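Diol-dehydratase (Roseburia inulinivorans, PDB 5I2A) dehydrates 1,2-propanediol as a B12-independent glycyl radical enzyme. Local coordinates at residues C438-V443 against G692-S697; G557-A562 against P718-V723; V561-Y566 against L653-N658; A670-T675 against K743-I748. All coordinates share one frame; numbering follows the deposited sequence.

The four contacts run outward from a pocket occupied by 1,2-ethanediol, probably from crystallisation and consistent with the diol site, through neighbouring parts of the fold that are far apart in sequence. Contact 1, whose centre is about 7 Å from that of the chain, lines this pocket. Its Leu-693 packs on Ile-558 and Val-723 of contact 2, the two contact centres being about 15 Å apart, and on Tyr-674 of contact 4. Contacts 2 and 3 share helix 558-574 and have centres about 10 Å apart; Tyr-656 OH hydrogen-bonds to Val-723 O. Contact 4 touches contacts 2 and 3 through Leu-744, which packs against Val-723 and Tyr-656, while contact 3 does not touch contact 1.

Contact 1 (C438-V443 against G692-S697); sequences CVEPQV and GLYPVS. With EDO (1,2-ethanediol), chain C.
The loop at Cys-438 and Val-439 faces the loop at Val-696 and Tyr-694 without backbone hydrogen bonds, with 7.4 Å between the CA atoms of Cys-438 and Val-696 and 7.6 Å between those of Val-439 and Tyr-694. The tyrosine ring fills much of this gap. Cys-438 CB stands over one ring face, offset toward the rim and 4.2 Å from Tyr-694 CD1, and its sulfur makes an oblique sulfur-aromatic contact, SG lying 5.1 Å from the ring centroid. Val-439 runs antiparallel alongside the tyrosine side chain, its CG2 3.4 Å from Tyr-694 CD2. Segment 438-443 spans the end of the turn after strand 434-436 and the antiparallel strand 440-442, and its Cys-Val-Glu sequence is consistent with the cysteine loop that glycyl radical enzymes carry at the centre of their barrel. Glu-440 bends at chi2 (102°), and the carboxylate and ring planes are 24° apart. Two backbone N-H groups grip one oxygen from the same face of the carboxylate: Val-439 N is 2.8 Å from Glu-440 OE1 on the anti side, and Cys-438 N is 2.9 Å from it on the syn side. The other oxygen, OE2, accepts a hydrogen bond of 2.6 Å from O1 of the ethanediol, which probably comes from the crystallisation liquor. An alanine at Glu-440 would probably leave both N-H groups without this acceptor and the diol without one of its anchors. His-166, His-283, Ser-284 and Asp-452 also hydrogen-bond the diol, while Tyr-694 OH is bonded to the carbonyl of His-451.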
loop_
_atom_site.group_PDB
_atom_site.type_symbol
_atom_site.label_atom_id
_atom_site.label_comp_id
_atom_site.label_asym_id
_atom_site.label_seq_id
_atom_site.Cartn_x
_atom_site.Cartn_y
_atom_site.Cartn_z
ATOM N N CYS A 438 11.100 28.381 5.905
ATOM C CA CYS A 438 11.007 29.836 5.811
ATOM C C CYS A 438 10.285 30.461 7.018
ATOM O O CYS A 438 10.890 31.213 7.770
ATOM C CB CYS A 438 10.297 30.243 4.518
ATOM S SG CYS A 438 11.274 29.940 3.001
ATOM N N VAL A 439 8.998 30.157 7.195
ATOM C CA VAL A 439 8.198 30.803 8.238
ATOM C C VAL A 439 7.158 29.870 8.879
ATOM O O VAL A 439 6.221 30.333 9.531
ATOM C CB VAL A 439 7.448 32.031 7.694
ATOM C CG1 VAL A 439 8.408 33.118 7.210
ATOM C CG2 VAL A 439 6.491 31.626 6.601
ATOM N N GLU A 440 7.336 28.562 8.714
ATOM C CA GLU A 440 6.283 27.611 9.064
ATOM C C GLU A 440 6.457 27.029 10.474
ATOM O O GLU A 440 7.388 26.292 10.733
ATOM C CB GLU A 440 6.229 26.481 8.019
ATOM C CG GLU A 440 6.209 26.977 6.571
ATOM C CD GLU A 440 7.566 26.862 5.886
ATOM O OE1 GLU A 440 8.232 27.896 5.676
ATOM O OE2 GLU A 440 7.949 25.737 5.534
ATOM N N PRO A 441 5.552 27.367 11.394
ATOM C CA PRO A 441 5.739 26.911 12.778
ATOM C C PRO A 441 5.301 25.467 13.008
ATOM O O PRO A 441 4.386 24.979 12.348
ATOM C CB PRO A 441 4.870 27.886 13.583
ATOM C CG PRO A 441 3.832 28.341 12.644
ATOM C CD PRO A 441 4.410 28.281 11.250
ATOM N N GLN A 442 5.944 24.782 13.940
ATOM C CA GLN A 442 5.596 23.397 14.173
ATOM C C GLN A 442 5.973 23.007 15.603
ATOM O O GLN A 442 6.898 23.579 16.193
ATOM C CB GLN A 442 6.330 22.515 13.177
ATOM C CG GLN A 442 6.566 21.136 13.585
ATOM C CD GLN A 442 7.504 20.365 12.687
ATOM O OE1 GLN A 442 8.641 20.044 13.050
ATOM N NE2 GLN A 442 7.057 20.156 11.465
ATOM N N VAL A 443 5.245 22.053 16.167
ATOM C CA VAL A 443 5.668 21.359 17.387
ATOM C C VAL A 443 6.732 20.350 16.993
ATOM O O VAL A 443 6.454 19.419 16.253
ATOM C CB VAL A 443 4.482 20.648 18.076
ATOM C CG1 VAL A 443 4.968 19.806 19.264
ATOM C CG2 VAL A 443 3.431 21.678 18.503
ATOM N N GLY A 692 -0.452 28.749 4.133
ATOM C CA GLY A 692 0.621 29.688 4.404
ATOM C C GLY A 692 0.577 30.813 3.380
ATOM O O GLY A 692 -0.086 30.694 2.342
ATOM N N LEU A 693 1.272 31.905 3.674
ATOM C CA LEU A 693 1.366 33.045 2.775
ATOM C C LEU A 693 2.824 33.510 2.729
ATOM O O LEU A 693 3.222 34.444 3.418
ATOM C CB LEU A 693 0.437 34.181 3.218
ATOM C CG LEU A 693 -1.056 33.838 3.304
ATOM C CD1 LEU A 693 -1.832 34.865 4.109
ATOM C CD2 LEU A 693 -1.664 33.655 1.924
ATOM N N TYR A 694 3.613 32.833 1.911
ATOM C CA TYR A 694 5.009 33.184 1.737
ATOM C C TYR A 694 5.465 32.760 0.347
ATOM O O TYR A 694 4.839 31.908 -0.274
ATOM C CB TYR A 694 5.876 32.547 2.821
ATOM C CG TYR A 694 6.005 31.030 2.818
ATOM C CD1 TYR A 694 6.910 30.393 1.973
ATOM C CD2 TYR A 694 5.291 30.242 3.729
ATOM C CE1 TYR A 694 7.076 29.031 2.007
ATOM C CE2 TYR A 694 5.463 28.849 3.776
ATOM C CZ TYR A 694 6.350 28.254 2.906
ATOM O OH TYR A 694 6.547 26.895 2.919
ATOM N N PRO A 695 6.530 33.389 -0.157
ATOM C CA PRO A 695 6.841 33.194 -1.579
ATOM C C PRO A 695 8.111 32.421 -1.926
ATOM O O PRO A 695 8.250 32.054 -3.090
ATOM C CB PRO A 695 6.987 34.626 -2.072
ATOM C CG PRO A 695 7.704 35.288 -0.918
ATOM C CD PRO A 695 7.111 34.646 0.350
ATOM N N VAL A 696 9.003 32.187 -0.965
ATOM C CA VAL A 696 10.365 31.738 -1.267
ATOM C C VAL A 696 10.889 32.685 -2.360
ATOM O O VAL A 696 10.782 33.889 -2.184
ATOM C CB VAL A 696 10.441 30.260 -1.671
ATOM C CG1 VAL A 696 11.871 29.734 -1.445
ATOM C CG2 VAL A 696 9.468 29.436 -0.822
ATOM N N SER A 697 11.401 32.193 -3.489
ATOM C CA SER A 697 11.750 33.135 -4.555
ATOM C C SER A 697 10.781 33.012 -5.739
ATOM O O SER A 697 11.030 33.549 -6.819
ATOM C CB SER A 697 13.202 32.936 -5.029
ATOM O OG SER A 697 13.392 31.723 -5.742
HETATM C C1 EDO C . 10.054 26.572 2.880
HETATM O O1 EDO C . 10.035 25.608 3.929
HETATM C C2 EDO C . 10.940 26.017 1.760
HETATM O O2 EDO C . 10.339 24.876 1.113
#

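Contact 2 (G557-A562 against P718-V723); sequences GIANVA and PVADGV
Gly-557 lies beside Ala-720, their CA atoms 5.2 Å apart, at the N-cap position of helix 558-574, which follows directly on strand 548-556. Its positive phi (99°) suits glycine, as a CB would press on the preceding carbonyl oxygen. The Gly-557 N-H is given to a water at 2.8 Å, which has Ala-720 O and Gly-722 O within bonding distance. Ile-558 extends its chain toward the loop until CD1 is 4.3 Å from Val-723 CG1, and Leu-693 and Ala-671 also pack on this side chain. A second water accepts from the backbone N of Ile-558 and lies 3.0 Å from Gly-722 O. At Ala-559 two methyl groups meet, its CB lying 4.0 Å from Ala-720 CB, while a third water accepts from Ala-559 N and donates to Gly-722 O at 2.8 Å. Asn-560 makes the direct polar bond. Its chi1 (-54°) sets CG anti to the carbonyl carbon; from there OD1 takes the N-H of Ala-720 at 2.8 Å, nearly straight at 170° and on a lone pair in the carbonyl plane. The same oxygen sits 3.4 Å from Val-719 CB, the two side chains crossing at about a right angle. Asn-560 ND2 is bonded to Asp-711, so both ends of the amide are used and its rotation is fixed. The N-H groups of Gly-557, Ile-558 and Ala-559 thus each meet a water within bonding distance of the Gly-722 carbonyl, which the partial positive charge of this helix end probably polarises.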
loop_
_atom_site.group_PDB
_atom_site.type_symbol
_atom_site.label_atom_id
_atom_site.label_comp_id
_atom_site.label_asym_id
_atom_site.label_seq_id
_atom_site.Cartn_x
_atom_site.Cartn_y
_atom_site.Cartn_z
ATOM N N GLY A 557 0.393 36.714 -3.848
ATOM C CA GLY A 557 -0.129 37.887 -4.515
ATOM C C GLY A 557 -1.227 38.660 -3.814
ATOM O O GLY A 557 -1.978 39.390 -4.469
ATOM N N ILE A 558 -1.322 38.525 -2.498
ATOM C CA ILE A 558 -2.366 39.232 -1.746
ATOM C C ILE A 558 -2.416 40.749 -2.046
ATOM O O ILE A 558 -3.497 41.295 -2.276
ATOM C CB ILE A 558 -2.200 39.025 -0.236
ATOM C CG1 ILE A 558 -2.773 37.670 0.163
ATOM C CG2 ILE A 558 -2.945 40.089 0.533
ATOM C CD1 ILE A 558 -2.723 37.402 1.651
ATOM N N ALA A 559 -1.265 41.423 -2.052
ATOM C CA ALA A 559 -1.246 42.863 -2.356
ATOM C C ALA A 559 -1.800 43.138 -3.755
ATOM O O ALA A 559 -2.608 44.051 -3.945
ATOM C CB ALA A 559 0.187 43.448 -2.225
ATOM N N ASN A 560 -1.353 42.352 -4.731
ATOM C CA ASN A 560 -1.792 42.536 -6.113
ATOM C C ASN A 560 -3.302 42.361 -6.228
ATOM O O ASN A 560 -3.972 43.165 -6.868
ATOM C CB ASN A 560 -1.078 41.561 -7.053
ATOM C CG ASN A 560 0.430 41.648 -6.938
ATOM O OD1 ASN A 560 1.062 40.787 -6.334
ATOM N ND2 ASN A 560 1.011 42.707 -7.498
ATOM N N VAL A 561 -3.828 41.323 -5.583
ATOM C CA VAL A 561 -5.261 41.033 -5.609
ATOM C C VAL A 561 -6.068 42.134 -4.918
ATOM O O VAL A 561 -7.073 42.590 -5.445
ATOM C CB VAL A 561 -5.575 39.661 -4.946
ATOM C CG1 VAL A 561 -7.077 39.469 -4.741
ATOM C CG2 VAL A 561 -5.005 38.535 -5.777
ATOM N N ALA A 562 -5.612 42.574 -3.752
ATOM C CA ALA A 562 -6.330 43.595 -3.005
ATOM C C ALA A 562 -6.424 44.895 -3.798
ATOM O O ALA A 562 -7.501 45.483 -3.923
ATOM C CB ALA A 562 -5.659 43.858 -1.673
ATOM N N PRO A 718 7.038 40.363 -11.568
ATOM C CA PRO A 718 6.806 39.576 -10.344
ATOM C C PRO A 718 5.525 39.965 -9.613
ATOM O O PRO A 718 5.106 41.115 -9.703
ATOM C CB PRO A 718 8.034 39.897 -9.478
ATOM C CG PRO A 718 9.122 40.229 -10.492
ATOM C CD PRO A 718 8.397 40.948 -11.598
ATOM N N VAL A 719 4.892 39.012 -8.935
ATOM C CA VAL A 719 3.834 39.368 -7.992
ATOM C C VAL A 719 4.501 39.698 -6.657
ATOM O O VAL A 719 5.702 39.523 -6.516
ATOM C CB VAL A 719 2.786 38.242 -7.827
ATOM C CG1 VAL A 719 2.036 38.041 -9.123
ATOM C CG2 VAL A 719 3.442 36.954 -7.381
ATOM N N ALA A 720 3.736 40.190 -5.690
ATOM C CA ALA A 720 4.286 40.560 -4.383
ATOM C C ALA A 720 4.925 39.386 -3.637
ATOM O O ALA A 720 4.583 38.226 -3.843
ATOM C CB ALA A 720 3.198 41.188 -3.509
ATOM N N ASP A 721 5.879 39.706 -2.778
ATOM C CA ASP A 721 6.524 38.700 -1.958
ATOM C C ASP A 721 5.858 38.656 -0.599
ATOM O O ASP A 721 5.966 39.600 0.170
ATOM C CB ASP A 721 8.023 38.991 -1.814
ATOM C CG ASP A 721 8.310 40.442 -1.424
ATOM O OD1 ASP A 721 7.767 41.358 -2.064
ATOM O OD2 ASP A 721 9.086 40.665 -0.482
ATOM N N GLY A 722 5.152 37.566 -0.315
ATOM C CA GLY A 722 4.504 37.384 0.971
ATOM C C GLY A 722 3.220 38.167 1.164
ATOM O O GLY A 722 2.419 38.281 0.244
ATOM N N VAL A 723 3.030 38.704 2.369
ATOM C CA VAL A 723 1.831 39.472 2.688
ATOM C C VAL A 723 2.084 40.982 2.688
ATOM O O VAL A 723 1.171 41.754 2.920
ATOM C CB VAL A 723 1.236 39.061 4.074
ATOM C CG1 VAL A 723 0.832 37.607 4.055
ATOM C CG2 VAL A 723 2.232 39.308 5.184
HETATM O O HOH W 1 2.712 36.984 -2.378
HETATM O O HOH W 2 0.133 36.534 -0.616
HETATM O O HOH W 3 1.351 40.694 -0.662
#

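Contact 3 (V561-Y566 against L653-N658); sequences VADSLY and LPKYGN
Asp-563 points its carboxylate from helix 558-574 at the backbone of Lys-655 and Tyr-656. Its chi1 (-75°) sets CG anti to the carbonyl carbon. OD1 accepts the N-H of Tyr-656 on the syn lone pair, at 2.8 Å and almost straight (175°). Lys-655 crosses the aspartate at about a right angle, and its CD lies 3.8 Å from Asp-563 CG. Its ammonium goes elsewhere, to the carbonyls of Ile-650 and Asp-711, and a water joins NZ to the backbone carbonyl of Asp-563. The loop concerned connects helix 637-651 to helix 661-678, and the contact lays it across the side of helix 558-574. Two more waters tie the carboxylate down, one joining OD1 to Pro-654 O and one joining OD2 to Tyr-656 O. An alanine at Asp-563 would probably leave the Tyr-656 N-H without its acceptor and deprive both waters of an anchor. One turn along the helix, Tyr-566 crosses the Pro-654 ring at about a right angle. Its OH lies 3.4 Å from Pro-654 CG, and its CE2 lies 4.2 Å from Leu-653 CD2. The Tyr-656 ring leads away from segment 561-566, and its OH hydrogen-bonds to Val-723 O.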
loop_
_atom_site.group_PDB
_atom_site.type_symbol
_atom_site.label_atom_id
_atom_site.label_comp_id
_atom_site.label_asym_id
_atom_site.label_seq_id
_atom_site.Cartn_x
_atom_site.Cartn_y
_atom_site.Cartn_z
ATOM N N VAL A 561 -3.828 41.323 -5.583
ATOM C CA VAL A 561 -5.261 41.033 -5.609
ATOM C C VAL A 561 -6.068 42.134 -4.918
ATOM O O VAL A 561 -7.073 42.590 -5.445
ATOM C CB VAL A 561 -5.575 39.661 -4.946
ATOM C CG1 VAL A 561 -7.077 39.469 -4.741
ATOM C CG2 VAL A 561 -5.005 38.535 -5.777
ATOM N N ALA A 562 -5.612 42.574 -3.752
ATOM C CA ALA A 562 -6.330 43.595 -3.005
ATOM C C ALA A 562 -6.424 44.895 -3.798
ATOM O O ALA A 562 -7.501 45.483 -3.923
ATOM C CB ALA A 562 -5.659 43.858 -1.673
ATOM N N ASP A 563 -5.287 45.342 -4.309
ATOM C CA ASP A 563 -5.237 46.579 -5.071
ATOM C C ASP A 563 -6.038 46.449 -6.364
ATOM O O ASP A 563 -6.734 47.387 -6.763
ATOM C CB ASP A 563 -3.796 46.962 -5.368
ATOM C CG ASP A 563 -3.068 47.521 -4.144
ATOM O OD1 ASP A 563 -3.722 48.136 -3.272
ATOM O OD2 ASP A 563 -1.841 47.341 -4.062
ATOM N N SER A 564 -5.938 45.285 -7.007
ATOM C CA SER A 564 -6.735 44.988 -8.199
ATOM C C SER A 564 -8.230 45.122 -7.932
ATOM O O SER A 564 -8.953 45.780 -8.693
ATOM C CB SER A 564 -6.429 43.581 -8.724
ATOM O OG SER A 564 -5.150 43.550 -9.337
ATOM N N LEU A 565 -8.687 44.505 -6.849
ATOM C CA LEU A 565 -10.094 44.569 -6.490
ATOM C C LEU A 565 -10.505 46.004 -6.151
ATOM O O LEU A 565 -11.613 46.425 -6.473
ATOM C CB LEU A 565 -10.402 43.646 -5.313
ATOM C CG LEU A 565 -10.257 42.143 -5.559
ATOM C CD1 LEU A 565 -10.456 41.406 -4.263
ATOM C CD2 LEU A 565 -11.261 41.658 -6.606
ATOM N N TYR A 566 -9.617 46.747 -5.501
ATOM C CA TYR A 566 -9.899 48.143 -5.200
ATOM C C TYR A 566 -10.065 48.974 -6.488
ATOM O O TYR A 566 -11.001 49.744 -6.611
ATOM C CB TYR A 566 -8.803 48.740 -4.316
ATOM C CG TYR A 566 -9.126 50.142 -3.858
ATOM C CD1 TYR A 566 -10.028 50.365 -2.822
ATOM C CD2 TYR A 566 -8.549 51.243 -4.474
ATOM C CE1 TYR A 566 -10.336 51.648 -2.403
ATOM C CE2 TYR A 566 -8.851 52.530 -4.062
ATOM C CZ TYR A 566 -9.743 52.723 -3.027
ATOM O OH TYR A 566 -10.049 53.992 -2.624
ATOM N N LEU A 653 -4.344 55.731 -7.437
ATOM C CA LEU A 653 -5.258 55.281 -6.385
ATOM C C LEU A 653 -4.518 55.001 -5.074
ATOM O O LEU A 653 -3.331 54.682 -5.078
ATOM C CB LEU A 653 -6.016 54.032 -6.830
ATOM C CG LEU A 653 -7.037 54.183 -7.961
ATOM C CD1 LEU A 653 -7.457 52.822 -8.497
ATOM C CD2 LEU A 653 -8.247 54.948 -7.470
ATOM N N PRO A 654 -5.213 55.143 -3.939
ATOM C CA PRO A 654 -4.606 54.663 -2.694
ATOM C C PRO A 654 -4.326 53.157 -2.778
ATOM O O PRO A 654 -5.094 52.446 -3.404
ATOM C CB PRO A 654 -5.665 54.985 -1.627
ATOM C CG PRO A 654 -6.916 55.286 -2.380
ATOM C CD PRO A 654 -6.509 55.798 -3.717
ATOM N N LYS A 655 -3.239 52.694 -2.170
ATOM C CA LYS A 655 -2.831 51.303 -2.279
ATOM C C LYS A 655 -2.714 50.617 -0.913
ATOM O O LYS A 655 -2.531 51.269 0.114
ATOM C CB LYS A 655 -1.492 51.197 -3.010
ATOM C CG LYS A 655 -1.445 51.836 -4.383
ATOM C CD LYS A 655 -2.256 51.054 -5.400
ATOM C CE LYS A 655 -2.072 51.633 -6.802
ATOM N NZ LYS A 655 -2.887 50.914 -7.837
ATOM N N TYR A 656 -2.820 49.294 -0.926
ATOM C CA TYR A 656 -2.548 48.463 0.243
ATOM C C TYR A 656 -1.161 48.796 0.762
ATOM O O TYR A 656 -0.233 48.929 -0.017
ATOM C CB TYR A 656 -2.671 46.979 -0.133
ATOM C CG TYR A 656 -2.252 45.961 0.917
ATOM C CD1 TYR A 656 -2.971 45.804 2.095
ATOM C CD2 TYR A 656 -1.183 45.099 0.682
ATOM C CE1 TYR A 656 -2.615 44.843 3.032
ATOM C CE2 TYR A 656 -0.824 44.122 1.608
ATOM C CZ TYR A 656 -1.538 44.007 2.781
ATOM O OH TYR A 656 -1.178 43.066 3.710
ATOM N N GLY A 657 -1.027 48.966 2.075
ATOM C CA GLY A 657 0.268 49.258 2.664
ATOM C C GLY A 657 0.441 50.702 3.099
ATOM O O GLY A 657 1.551 51.147 3.414
ATOM N N ASN A 658 -0.662 51.438 3.111
ATOM C CA ASN A 658 -0.637 52.833 3.523
ATOM C C ASN A 658 -1.673 53.119 4.609
ATOM O O ASN A 658 -2.067 54.266 4.805
ATOM C CB ASN A 658 -0.875 53.749 2.322
ATOM C CG ASN A 658 0.200 53.614 1.272
ATOM O OD1 ASN A 658 1.248 54.238 1.368
ATOM N ND2 ASN A 658 -0.045 52.777 0.274
HETATM O O HOH W 4 0.332 47.206 -2.331
HETATM O O HOH W 5 -5.537 49.748 -4.352
HETATM O O HOH W 6 -5.204 49.869 -7.107
#

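Contact 4 (A670-T675 against K743-I748); sequences AAYFYT and KLDHAI
An Asx motif at Asp-745 shapes the loop that meets Tyr-672 of helix 661-678, each oxygen of the carboxylate having its own role. OD2 accepts the hydroxyl proton of Tyr-672 at 2.6 Å, on the anti lone pair. The two side chains cross at about a right angle, and the carboxylate is turned 83° from the ring plane while OD2 stays at the ring's edge. OD1 closes the motif: it takes the N-H of Ile-748 at 3.1 Å, from above the carboxylate plane (50° out of it). Asp-745 CB points toward the helix, and chi1 (-173°) carries CG onward, anti to the backbone N. Ile-748, three residues on, also faces the helix. Its CD1 lies at the edge of the Tyr-672 ring, 4.0 Å from CE1, and its CG2 lies 3.5 Å from Thr-675 OG1. The contact joins a helix of the pyruvate formate lyase-like region to the loop between helix 734-741 and strand 756-759, in the glycine radical region. Two waters span the same gap. One links Thr-675 OG1 to Asp-745 O, and the other donates to Thr-675 O and Ile-748 O. On the more buried side, Ala-671 CB meets Leu-744 CD2 at 4.3 Å, next to Ile-558. Arg-676 makes a cation-pi contact with the Tyr-672 ring and also touches Ile-748, and Arg-423 hydrogen-bonds to the carbonyl of Ile-748.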
loop_
_atom_site.group_PDB
_atom_site.type_symbol
_atom_site.label_atom_id
_atom_site.label_comp_id
_atom_site.label_asym_id
_atom_site.label_seq_id
_atom_site.Cartn_x
_atom_site.Cartn_y
_atom_site.Cartn_z
ATOM N N ALA A 670 -9.917 39.195 0.665
ATOM C CA ALA A 670 -9.367 38.359 -0.392
ATOM C C ALA A 670 -8.485 37.247 0.174
ATOM O O ALA A 670 -8.494 36.135 -0.339
ATOM C CB ALA A 670 -8.580 39.195 -1.379
ATOM N N ALA A 671 -7.705 37.560 1.207
ATOM C CA ALA A 671 -6.897 36.548 1.877
ATOM C C ALA A 671 -7.792 35.400 2.372
ATOM O O ALA A 671 -7.447 34.226 2.218
ATOM C CB ALA A 671 -6.116 37.154 3.023
ATOM N N TYR A 672 -8.956 35.747 2.925
ATOM C CA TYR A 672 -9.892 34.739 3.405
ATOM C C TYR A 672 -10.395 33.815 2.295
ATOM O O TYR A 672 -10.699 32.664 2.561
ATOM C CB TYR A 672 -11.090 35.394 4.087
ATOM C CG TYR A 672 -10.916 35.672 5.565
ATOM C CD1 TYR A 672 -10.314 34.747 6.409
ATOM C CD2 TYR A 672 -11.370 36.864 6.115
ATOM C CE1 TYR A 672 -10.181 35.005 7.767
ATOM C CE2 TYR A 672 -11.229 37.136 7.470
ATOM C CZ TYR A 672 -10.642 36.214 8.287
ATOM O OH TYR A 672 -10.514 36.502 9.624
ATOM N N PHE A 673 -10.484 34.312 1.062
ATOM C CA PHE A 673 -10.891 33.466 -0.071
ATOM C C PHE A 673 -9.889 32.327 -0.303
ATOM O O PHE A 673 -10.188 31.341 -0.994
ATOM C CB PHE A 673 -11.041 34.295 -1.361
ATOM C CG PHE A 673 -12.277 35.150 -1.399
ATOM C CD1 PHE A 673 -13.206 35.099 -0.372
ATOM C CD2 PHE A 673 -12.518 35.987 -2.471
ATOM C CE1 PHE A 673 -14.363 35.881 -0.408
ATOM C CE2 PHE A 673 -13.669 36.768 -2.520
ATOM C CZ PHE A 673 -14.587 36.715 -1.482
ATOM N N TYR A 674 -8.692 32.482 0.258
ATOM C CA TYR A 674 -7.668 31.448 0.171
ATOM C C TYR A 674 -7.553 30.672 1.483
ATOM O O TYR A 674 -7.550 29.448 1.478
ATOM C CB TYR A 674 -6.309 32.054 -0.198
ATOM C CG TYR A 674 -5.196 31.032 -0.340
ATOM C CD1 TYR A 674 -5.114 30.219 -1.461
ATOM C CD2 TYR A 674 -4.223 30.888 0.643
ATOM C CE1 TYR A 674 -4.095 29.286 -1.594
ATOM C CE2 TYR A 674 -3.192 29.961 0.512
ATOM C CZ TYR A 674 -3.136 29.167 -0.606
ATOM O OH TYR A 674 -2.131 28.242 -0.735
ATOM N N THR A 675 -7.491 31.386 2.606
ATOM C CA THR A 675 -7.191 30.745 3.886
ATOM C C THR A 675 -8.374 30.006 4.515
ATOM O O THR A 675 -8.178 29.024 5.202
ATOM C CB THR A 675 -6.655 31.764 4.913
ATOM O OG1 THR A 675 -7.622 32.798 5.118
ATOM C CG2 THR A 675 -5.333 32.384 4.416
ATOM N N LYS A 743 -3.839 44.026 9.304
ATOM C CA LYS A 743 -5.294 43.886 9.144
ATOM C C LYS A 743 -5.698 42.530 8.541
ATOM O O LYS A 743 -6.865 42.146 8.583
ATOM C CB LYS A 743 -5.855 45.029 8.296
ATOM C CG LYS A 743 -5.701 46.402 8.981
ATOM C CD LYS A 743 -5.993 47.561 8.040
ATOM C CE LYS A 743 -5.671 48.898 8.703
ATOM N NZ LYS A 743 -5.749 50.038 7.742
ATOM N N LEU A 744 -4.732 41.811 7.986
ATOM C CA LEU A 744 -4.985 40.450 7.534
ATOM C C LEU A 744 -5.213 39.543 8.740
ATOM O O LEU A 744 -4.711 39.825 9.836
ATOM C CB LEU A 744 -3.813 39.915 6.719
ATOM C CG LEU A 744 -3.347 40.676 5.484
ATOM C CD1 LEU A 744 -2.214 39.913 4.855
ATOM C CD2 LEU A 744 -4.504 40.832 4.509
ATOM N N ASP A 745 -5.928 38.444 8.540
ATOM C CA ASP A 745 -5.975 37.404 9.569
ATOM C C ASP A 745 -4.769 36.478 9.400
ATOM O O ASP A 745 -4.781 35.601 8.545
ATOM C CB ASP A 745 -7.275 36.603 9.491
ATOM C CG ASP A 745 -7.439 35.622 10.648
ATOM O OD1 ASP A 745 -6.436 35.219 11.267
ATOM O OD2 ASP A 745 -8.588 35.245 10.927
ATOM N N HIS A 746 -3.744 36.661 10.224
ATOM C CA HIS A 746 -2.537 35.851 10.099
ATOM C C HIS A 746 -2.667 34.487 10.743
ATOM O O HIS A 746 -2.101 33.511 10.243
ATOM C CB HIS A 746 -1.341 36.574 10.714
ATOM C CG HIS A 746 -0.946 37.812 9.977
ATOM N ND1 HIS A 746 0.177 37.877 9.184
ATOM C CD2 HIS A 746 -1.534 39.032 9.903
ATOM C CE1 HIS A 746 0.266 39.082 8.653
ATOM N NE2 HIS A 746 -0.759 39.802 9.072
ATOM N N ALA A 747 -3.392 34.433 11.859
ATOM C CA ALA A 747 -3.490 33.219 12.663
ATOM C C ALA A 747 -4.171 32.078 11.908
ATOM O O ALA A 747 -3.795 30.932 12.070
ATOM C CB ALA A 747 -4.235 33.501 13.967
ATOM N N ILE A 748 -5.155 32.395 11.071
ATOM C CA ILE A 748 -5.810 31.357 10.282
ATOM C C ILE A 748 -4.842 30.765 9.246
ATOM O O ILE A 748 -4.959 29.598 8.896
ATOM C CB ILE A 748 -7.102 31.874 9.603
ATOM C CG1 ILE A 748 -7.943 30.709 9.078
ATOM C CG2 ILE A 748 -6.831 32.902 8.496
ATOM C CD1 ILE A 748 -9.308 31.178 8.515
HETATM O O HOH W 7 -6.381 35.067 6.024
HETATM O O HOH W 8 -5.845 28.071 6.497
#